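3-hydroxyisobutyrate dehydrogenase (Salmonella typhimurium, PDB 3G0O) catalyses the NAD(P)-dependent oxidation of 3-hydroxyisobutyrate to methylmalonate semialdehyde, a step in the breakdown of valine. Local coordinates at the interface of chains A and B. Residues are numbered along the deposited sequence; one frame, centred on the assembly and turned at random. Chains: chain A/B, 3-hydroxyisobutyrate dehydrogenase.

Contact 1: the interface of chains A and B. Residues chain A 188, 191-192, 195, 269, 272; chain B 188, 265.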
loop_
_atom_site.group_PDB
_atom_site.type_symbol
_atom_site.label_atom_id
_atom_site.label_comp_id
_atom_site.label_asym_id
_atom_site.label_seq_id
_atom_site.Cartn_x
_atom_site.Cartn_y
_atom_site.Cartn_z
ATOM N N VAL A 188 -3.298 8.959 -3.281
ATOM C CA VAL A 188 -2.318 9.288 -2.257
ATOM C C VAL A 188 -1.154 8.305 -2.308
ATOM O O VAL A 188 -0.000 8.694 -2.144
ATOM C CB VAL A 188 -2.948 9.261 -0.848
ATOM C CG1 VAL A 188 -1.860 9.341 0.218
ATOM C CG2 VAL A 188 -3.920 10.428 -0.697
ATOM N N ALA A 191 1.257 9.163 -5.171
ATOM C CA ALA A 191 2.026 10.349 -4.810
ATOM C C ALA A 191 3.043 10.069 -3.703
ATOM O O ALA A 191 4.168 10.568 -3.752
ATOM C CB ALA A 191 1.078 11.491 -4.391
ATOM N N ALA A 192 2.654 9.277 -2.707
ATOM C CA ALA A 192 3.559 8.949 -1.613
ATOM C C ALA A 192 4.723 8.115 -2.144
ATOM O O ALA A 192 5.867 8.315 -1.746
ATOM C CB ALA A 192 2.812 8.187 -0.513
ATOM N N GLU A 195 7.053 10.454 -3.863
ATOM C CA GLU A 195 7.776 11.270 -2.900
ATOM C C GLU A 195 8.934 10.479 -2.299
ATOM O O GLU A 195 10.057 10.978 -2.213
ATOM C CB GLU A 195 6.826 11.745 -1.794
ATOM C CG GLU A 195 7.471 12.646 -0.750
ATOM C CD GLU A 195 6.440 13.297 0.147
ATOM O OE1 GLU A 195 5.534 13.974 -0.388
ATOM O OE2 GLU A 195 6.532 13.132 1.379
ATOM N N ALA A 269 -2.108 15.473 -2.190
ATOM C CA ALA A 269 -1.916 14.676 -3.399
ATOM C C ALA A 269 -2.552 15.369 -4.606
ATOM O O ALA A 269 -1.980 15.376 -5.696
ATOM C CB ALA A 269 -2.517 13.285 -3.209
HETATM N N MSE A 272 -0.309 17.984 -5.769
HETATM C CA MSE A 272 0.860 17.432 -6.453
HETATM C C MSE A 272 0.543 17.031 -7.893
HETATM O O MSE A 272 1.274 17.385 -8.816
HETATM C CB MSE A 272 1.411 16.233 -5.678
HETATM C CG MSE A 272 2.036 16.627 -4.351
HETATM SE SE MSE A 272 2.349 15.116 -3.178
HETATM C CE MSE A 272 3.854 14.313 -4.107
ATOM N N VAL B 188 3.130 7.416 6.092
ATOM C CA VAL B 188 2.139 8.048 5.233
ATOM C C VAL B 188 0.995 7.081 4.950
ATOM O O VAL B 188 -0.166 7.479 4.920
ATOM C CB VAL B 188 2.765 8.505 3.898
ATOM C CG1 VAL B 188 1.672 8.915 2.916
ATOM C CG2 VAL B 188 3.713 9.675 4.148
ATOM N N LEU B 265 3.741 15.164 1.468
ATOM C CA LEU B 265 2.977 14.146 2.180
ATOM C C LEU B 265 3.557 13.706 3.529
ATOM O O LEU B 265 2.814 13.510 4.490
ATOM C CB LEU B 265 2.779 12.925 1.280
ATOM C CG LEU B 265 1.960 13.175 0.008
ATOM C CD1 LEU B 265 2.069 11.963 -0.912
ATOM C CD2 LEU B 265 0.500 13.456 0.363
#
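The isobutyl tip of B:Leu265 presses into a shallow apolar pocket formed by helices 174-202 and 264-281 of chain A, and most of the surface hidden in this patch belongs to that leucine. Its branch CD1 lies against the backbone of helix 174-202, 3.4 Å from CA of A:Ala192. The same methyl group touches CB of A:Ala191 at 3.6 Å, and the small alanine side chains let the leucine come this near to the helix. On another side the selenium of selenomethionine A:Met272 crosses the leucine obliquely, with SE 3.8 Å from CG of B:Leu265. The second branch, CD2, points toward A:Ala269 and makes a looser contact. Beside the leucine, CG1 of B:Val188 meets CB of A:Ala192 at 3.7 Å and brings helix 174-202 of chain B into the packing.

At the rim the patch turns polar. A:Glu195 extends its chain, with CG opposite the backbone N (chi1 -178°), and its carboxylate reaches the first turn of helix 264-281 of chain B. There OE1 accepts the backbone N-H of B:Leu265 through its syn lone pair, at 2.8 Å between N and OE1. The bond is nearly straight (163° at H), and a helix start would probably favour the charged carboxylate. The contact thus plugs one subunit into the other, and its two-fold twin would fasten the dimer of the deposited assembly a second time.

Contact 2: the interface of chains A and B. Residues chain A 129, 141, 143, 166, 178, 182; chain B 210, 213, 217.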
loop_
_atom_site.group_PDB
_atom_site.type_symbol
_atom_site.label_atom_id
_atom_site.label_comp_id
_atom_site.label_asym_id
_atom_site.label_seq_id
_atom_site.Cartn_x
_atom_site.Cartn_y
_atom_site.Cartn_z
ATOM N N SER A 129 -12.228 -2.113 -9.839
ATOM C CA SER A 129 -10.820 -1.984 -9.508
ATOM C C SER A 129 -10.158 -3.357 -9.590
ATOM O O SER A 129 -10.795 -4.339 -9.983
ATOM C CB SER A 129 -10.633 -1.398 -8.106
ATOM O OG SER A 129 -9.254 -1.172 -7.849
ATOM N N THR A 141 -12.664 -6.436 -9.086
ATOM C CA THR A 141 -13.316 -6.210 -7.808
ATOM C C THR A 141 -14.382 -5.188 -8.169
ATOM O O THR A 141 -14.085 -4.167 -8.791
ATOM C CB THR A 141 -12.368 -5.623 -6.754
ATOM O OG1 THR A 141 -11.549 -6.671 -6.221
ATOM C CG2 THR A 141 -13.160 -4.991 -5.616
HETATM N N MSE A 143 -17.546 -2.704 -6.827
HETATM C CA MSE A 143 -18.206 -2.051 -5.707
HETATM C C MSE A 143 -19.501 -1.530 -6.318
HETATM O O MSE A 143 -19.563 -0.426 -6.863
HETATM C CB MSE A 143 -17.330 -0.927 -5.134
HETATM C CG MSE A 143 -16.582 -0.083 -6.149
HETATM SE SE MSE A 143 -14.779 0.364 -5.519
HETATM C CE MSE A 143 -13.802 -0.882 -6.625
ATOM N N TYR A 166 -18.932 -6.619 -4.330
ATOM C CA TYR A 166 -19.439 -6.103 -3.068
ATOM C C TYR A 166 -20.705 -5.298 -3.328
ATOM O O TYR A 166 -20.666 -4.262 -3.990
ATOM C CB TYR A 166 -18.374 -5.224 -2.399
ATOM C CG TYR A 166 -17.113 -5.986 -2.067
ATOM C CD1 TYR A 166 -17.044 -6.805 -0.939
ATOM C CD2 TYR A 166 -16.012 -5.955 -2.921
ATOM C CE1 TYR A 166 -15.916 -7.577 -0.677
ATOM C CE2 TYR A 166 -14.879 -6.728 -2.667
ATOM C CZ TYR A 166 -14.840 -7.536 -1.547
ATOM O OH TYR A 166 -13.738 -8.320 -1.309
ATOM N N VAL A 178 -18.164 4.586 -2.785
ATOM C CA VAL A 178 -17.093 3.693 -2.358
ATOM C C VAL A 178 -15.889 3.836 -3.280
ATOM O O VAL A 178 -14.748 3.838 -2.815
ATOM C CB VAL A 178 -17.568 2.228 -2.341
ATOM C CG1 VAL A 178 -16.387 1.288 -2.113
ATOM C CG2 VAL A 178 -18.603 2.043 -1.241
ATOM N N HIS A 182 -12.054 4.905 -2.501
ATOM C CA HIS A 182 -10.967 4.058 -2.973
ATOM C C HIS A 182 -9.913 4.869 -3.733
ATOM O O HIS A 182 -8.713 4.650 -3.560
ATOM C CB HIS A 182 -11.500 2.944 -3.885
ATOM C CG HIS A 182 -10.421 2.111 -4.506
ATOM N ND1 HIS A 182 -9.823 2.439 -5.704
ATOM C CD2 HIS A 182 -9.778 1.008 -4.055
ATOM C CE1 HIS A 182 -8.855 1.579 -5.961
ATOM N NE2 HIS A 182 -8.805 0.700 -4.975
HETATM N N MSE B 210 -15.895 -1.272 3.699
HETATM C CA MSE B 210 -14.861 -0.460 3.074
HETATM C C MSE B 210 -13.527 -1.199 3.145
HETATM O O MSE B 210 -12.748 -1.186 2.190
HETATM C CB MSE B 210 -14.751 0.903 3.764
HETATM C CG MSE B 210 -13.954 1.947 2.973
HETATM SE SE MSE B 210 -14.844 2.514 1.326
HETATM C CE MSE B 210 -13.404 2.251 0.050
ATOM N N VAL B 213 -13.337 -4.091 0.523
ATOM C CA VAL B 213 -13.163 -3.569 -0.827
ATOM C C VAL B 213 -11.717 -3.159 -1.066
ATOM O O VAL B 213 -11.083 -3.618 -2.015
ATOM C CB VAL B 213 -14.072 -2.341 -1.080
ATOM C CG1 VAL B 213 -13.671 -1.635 -2.377
ATOM C CG2 VAL B 213 -15.528 -2.770 -1.132
ATOM N N ALA B 217 -8.576 -4.385 -3.790
ATOM C CA ALA B 217 -8.484 -3.422 -4.875
ATOM C C ALA B 217 -7.083 -2.820 -5.011
ATOM O O ALA B 217 -6.171 -3.150 -4.250
ATOM C CB ALA B 217 -9.515 -2.322 -4.673
#
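B:Val213, on helix 207-214, wedges both of its methyl branches into chain A between the strands 140-145 and 164-169 and helix 174-202. It has the most surface buried of the patch. CG2 of B:Val213 lies against the ring of A:Tyr166, 3.7 Å from CD2, and the two side chains run past each other in opposite directions. CA of B:Val213 stands above a face of this ring, toward the rim, while CG2 of A:Thr141 meets the ring edge in its plane. CG1 of B:Val213, opposite the backbone N (chi1 168°), turns instead to the selenium of selenomethionine A:Met143, which crosses the valine at about a right angle with SE 3.9 Å from CG1.

A:Val178 packs on the other flank. Its CG1 reaches toward CG1 of B:Val213, tip to tip at 4.0 Å, and is touched by CE of selenomethionine B:Met210 at 3.8 Å. The bent chain of B:Met210 runs antiparallel to this valine.

Beyond the helix, in a loop, B:Ala217 sends CB between A:Ser129 and A:His182. The centre of this mostly apolar wedge lies about 6 Å from the predicted catalytic A:Lys179, so the partner subunit may support the active-site wall. The methyl CB of B:Ala217 lies 3.4 Å from CD2 of the A:His182 imidazole.

Contact 3: the interface of chains A and B. Residues chain A 166, 168, 178; chain B 205, 209, 213.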
loop_
_atom_site.group_PDB
_atom_site.type_symbol
_atom_site.label_atom_id
_atom_site.label_comp_id
_atom_site.label_asym_id
_atom_site.label_seq_id
_atom_site.Cartn_x
_atom_site.Cartn_y
_atom_site.Cartn_z
ATOM N N TYR A 166 -18.932 -6.619 -4.330
ATOM C CA TYR A 166 -19.439 -6.103 -3.068
ATOM C C TYR A 166 -20.705 -5.298 -3.328
ATOM O O TYR A 166 -20.666 -4.262 -3.990
ATOM C CB TYR A 166 -18.374 -5.224 -2.399
ATOM C CG TYR A 166 -17.113 -5.986 -2.067
ATOM C CD1 TYR A 166 -17.044 -6.805 -0.939
ATOM C CD2 TYR A 166 -16.012 -5.955 -2.921
ATOM C CE1 TYR A 166 -15.916 -7.577 -0.677
ATOM C CE2 TYR A 166 -14.879 -6.728 -2.667
ATOM C CZ TYR A 166 -14.840 -7.536 -1.547
ATOM O OH TYR A 166 -13.738 -8.320 -1.309
ATOM N N ILE A 168 -22.950 -2.870 -2.137
ATOM C CA ILE A 168 -22.963 -1.796 -1.151
ATOM C C ILE A 168 -24.367 -1.424 -0.691
ATOM O O ILE A 168 -24.623 -1.305 0.507
ATOM C CB ILE A 168 -22.263 -0.539 -1.716
ATOM C CG1 ILE A 168 -20.932 -0.935 -2.369
ATOM C CG2 ILE A 168 -22.033 0.476 -0.603
ATOM C CD1 ILE A 168 -19.969 -1.666 -1.452
ATOM N N VAL A 178 -18.164 4.586 -2.785
ATOM C CA VAL A 178 -17.093 3.693 -2.358
ATOM C C VAL A 178 -15.889 3.836 -3.280
ATOM O O VAL A 178 -14.748 3.838 -2.815
ATOM C CB VAL A 178 -17.568 2.228 -2.341
ATOM C CG1 VAL A 178 -16.387 1.288 -2.113
ATOM C CG2 VAL A 178 -18.603 2.043 -1.241
ATOM N N ILE B 205 -20.471 4.801 5.009
ATOM C CA ILE B 205 -20.120 3.495 4.464
ATOM C C ILE B 205 -19.627 2.609 5.607
ATOM O O ILE B 205 -18.744 3.011 6.365
ATOM C CB ILE B 205 -18.978 3.594 3.417
ATOM C CG1 ILE B 205 -19.371 4.545 2.283
ATOM C CG2 ILE B 205 -18.642 2.202 2.882
ATOM C CD1 ILE B 205 -20.618 4.125 1.516
ATOM N N VAL B 209 -17.088 -3.160 5.381
ATOM C CA VAL B 209 -17.301 -3.243 3.939
ATOM C C VAL B 209 -16.201 -2.468 3.207
ATOM O O VAL B 209 -15.646 -2.939 2.217
ATOM C CB VAL B 209 -18.668 -2.646 3.538
ATOM C CG1 VAL B 209 -18.812 -2.643 2.026
ATOM C CG2 VAL B 209 -19.796 -3.448 4.182
ATOM N N VAL B 213 -13.337 -4.091 0.523
ATOM C CA VAL B 213 -13.163 -3.569 -0.827
ATOM C C VAL B 213 -11.717 -3.159 -1.066
ATOM O O VAL B 213 -11.083 -3.618 -2.015
ATOM C CB VAL B 213 -14.072 -2.341 -1.080
ATOM C CG1 VAL B 213 -13.671 -1.635 -2.377
ATOM C CG2 VAL B 213 -15.528 -2.770 -1.132
#
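Helix 207-214 of chain B, with the loop residue B:Ile205 ahead of it, packs against strand 164-169 and the first turns of helix 174-202 of chain A; A:Ile168 meets B:Val209, and A:Val178 meets B:Ile205. Both pairs are aliphatic. A:Ile168 puts its long branch forward: CG1 sits opposite the carbonyl carbon (chi1 -47°), and the terminal methyl CD1 comes 3.8 Å from CG1 of B:Val209. The two side chains meet at a slant, and the nearest approach is between one methyl group of each.

A:Val178 uses its two branches for different partners. While CG1 faces B:Val213, CG2 of A:Val178 turns the other way and lies 4.0 Å from CD1 of B:Ile205. CG2 of B:Ile205 stands almost as near, at 4.1 Å from CG2 of A:Val178, so both arms of the isoleucine face this methyl from the same side. B:Val213 closes the row toward the ring of A:Tyr166.

The spacing of these methyl groups is that of ordinary van der Waals packing. By matching a helical ridge of one subunit to the strand and helix start of the other, this apolar strip probably holds the segment leading to the predicted active-site lysine, A:Lys179, in place at the subunit boundary.

Contact 4: the interface of chains A and B. Residues chain A 188-189, 192, 221; chain B 188-189, 192, 221.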
loop_
_atom_site.group_PDB
_atom_site.type_symbol
_atom_site.label_atom_id
_atom_site.label_comp_id
_atom_site.label_asym_id
_atom_site.label_seq_id
_atom_site.Cartn_x
_atom_site.Cartn_y
_atom_site.Cartn_z
ATOM N N VAL A 188 -3.298 8.959 -3.281
ATOM C CA VAL A 188 -2.318 9.288 -2.257
ATOM C C VAL A 188 -1.154 8.305 -2.308
ATOM O O VAL A 188 -0.000 8.694 -2.144
ATOM C CB VAL A 188 -2.948 9.261 -0.848
ATOM C CG1 VAL A 188 -1.860 9.341 0.218
ATOM C CG2 VAL A 188 -3.920 10.428 -0.697
ATOM N N HIS A 189 -1.450 7.032 -2.548
ATOM C CA HIS A 189 -0.382 6.039 -2.604
ATOM C C HIS A 189 0.574 6.279 -3.772
ATOM O O HIS A 189 1.788 6.142 -3.613
ATOM C CB HIS A 189 -0.969 4.627 -2.651
ATOM C CG HIS A 189 -1.610 4.204 -1.363
ATOM N ND1 HIS A 189 -2.443 3.111 -1.266
ATOM C CD2 HIS A 189 -1.566 4.752 -0.124
ATOM C CE1 HIS A 189 -2.889 3.006 -0.027
ATOM N NE2 HIS A 189 -2.372 3.991 0.686
ATOM N N ALA A 192 2.654 9.277 -2.707
ATOM C CA ALA A 192 3.559 8.949 -1.613
ATOM C C ALA A 192 4.723 8.115 -2.144
ATOM O O ALA A 192 5.867 8.315 -1.746
ATOM C CB ALA A 192 2.812 8.187 -0.513
ATOM N N SER A 221 2.767 -0.890 -1.147
ATOM C CA SER A 221 1.377 -0.632 -1.493
ATOM C C SER A 221 1.208 -1.179 -2.898
ATOM O O SER A 221 2.192 -1.330 -3.634
ATOM C CB SER A 221 1.050 0.862 -1.471
ATOM O OG SER A 221 1.552 1.524 -2.620
ATOM N N VAL B 188 3.130 7.416 6.092
ATOM C CA VAL B 188 2.139 8.048 5.233
ATOM C C VAL B 188 0.995 7.081 4.950
ATOM O O VAL B 188 -0.166 7.479 4.920
ATOM C CB VAL B 188 2.765 8.505 3.898
ATOM C CG1 VAL B 188 1.672 8.915 2.916
ATOM C CG2 VAL B 188 3.713 9.675 4.148
ATOM N N HIS B 189 1.318 5.807 4.753
ATOM C CA HIS B 189 0.270 4.831 4.470
ATOM C C HIS B 189 -0.687 4.649 5.648
ATOM O O HIS B 189 -1.898 4.549 5.448
ATOM C CB HIS B 189 0.886 3.496 4.046
ATOM C CG HIS B 189 1.531 3.540 2.693
ATOM N ND1 HIS B 189 2.385 2.558 2.239
ATOM C CD2 HIS B 189 1.471 4.469 1.707
ATOM C CE1 HIS B 189 2.828 2.882 1.038
ATOM N NE2 HIS B 189 2.289 4.038 0.692
ATOM N N ALA B 192 -2.830 7.788 5.637
ATOM C CA ALA B 192 -3.732 7.825 4.493
ATOM C C ALA B 192 -4.877 6.840 4.711
ATOM O O ALA B 192 -6.026 7.138 4.399
ATOM C CB ALA B 192 -2.973 7.489 3.204
ATOM N N SER B 221 -2.745 -1.276 0.775
ATOM C CA SER B 221 -1.359 -1.122 1.192
ATOM C C SER B 221 -1.174 -2.102 2.335
ATOM O O SER B 221 -2.152 -2.509 2.975
ATOM C CB SER B 221 -1.062 0.301 1.671
ATOM O OG SER B 221 -1.573 0.532 2.973
HETATM O O HOH W 1 2.630 3.853 -1.950
HETATM O O HOH W 2 -2.700 2.929 3.114
#
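Water 1 is gripped by both chains: OG of A:Ser221 lies 2.7 Å from it, the backbone O of A:His189 3.0 Å, and the imidazole NE2 of B:His189 2.7 Å. The bond between this nitrogen and the water is bent (130° at H, were the histidine to donate). Water 2 repeats the arrangement with the chains exchanged, joining B:Ser221 OG, B:His189 O and A:His189 NE2. Each histidine therefore reaches across the two-fold axis to a water held by the other subunit, which would favour this rotation of its ring. The serine hydroxyl is brought to the water by a torsion that sets OG between the backbone N and the carbonyl carbon (chi1 77°).

Between the waters the rings of A:His189 and B:His189 meet edge to face, their planes turned by 65°, with CD2 of A:His189 3.6 Å from CD2 of B:His189. NE2 of A:His189 and NE2 of B:His189 are 4.7 Å apart, so charging both rings at once would probably be disfavoured. On one side of the pair, CG1 of A:Val188 rests on CB of B:Ala192 at 3.7 Å, the twin of the opposite alanine-valine contact, and helices 174-202 pack on each other about the axis. On the other side A:Ser221 and B:Ser221 form an antiparallel beta bridge, and CE1 of A:His189 packs against CB of B:Ser221 at 3.7 Å. Beside the axis, CB of A:Ser221 faces CB of B:Ser221 at 3.8 Å.

Helix 174-202 of chain A runs through all four contacts. Contacts 1 and 4 have centres about 7 Å apart and share A:Val188, A:Ala192 and B:Val188; contact 4 straddles the two-fold axis. Contacts 2 and 3, about 6 Å apart, share A:Tyr166, A:Val178 and B:Val213 and form one continuous apolar surface beside A:Lys179. Some 24 Å separates the centres of contacts 1 and 3, so the interface is long. With its twins, it combines a central helix pairing with outer patches near each predicted active site, an extent that suggests, without proving, a genuine dimer.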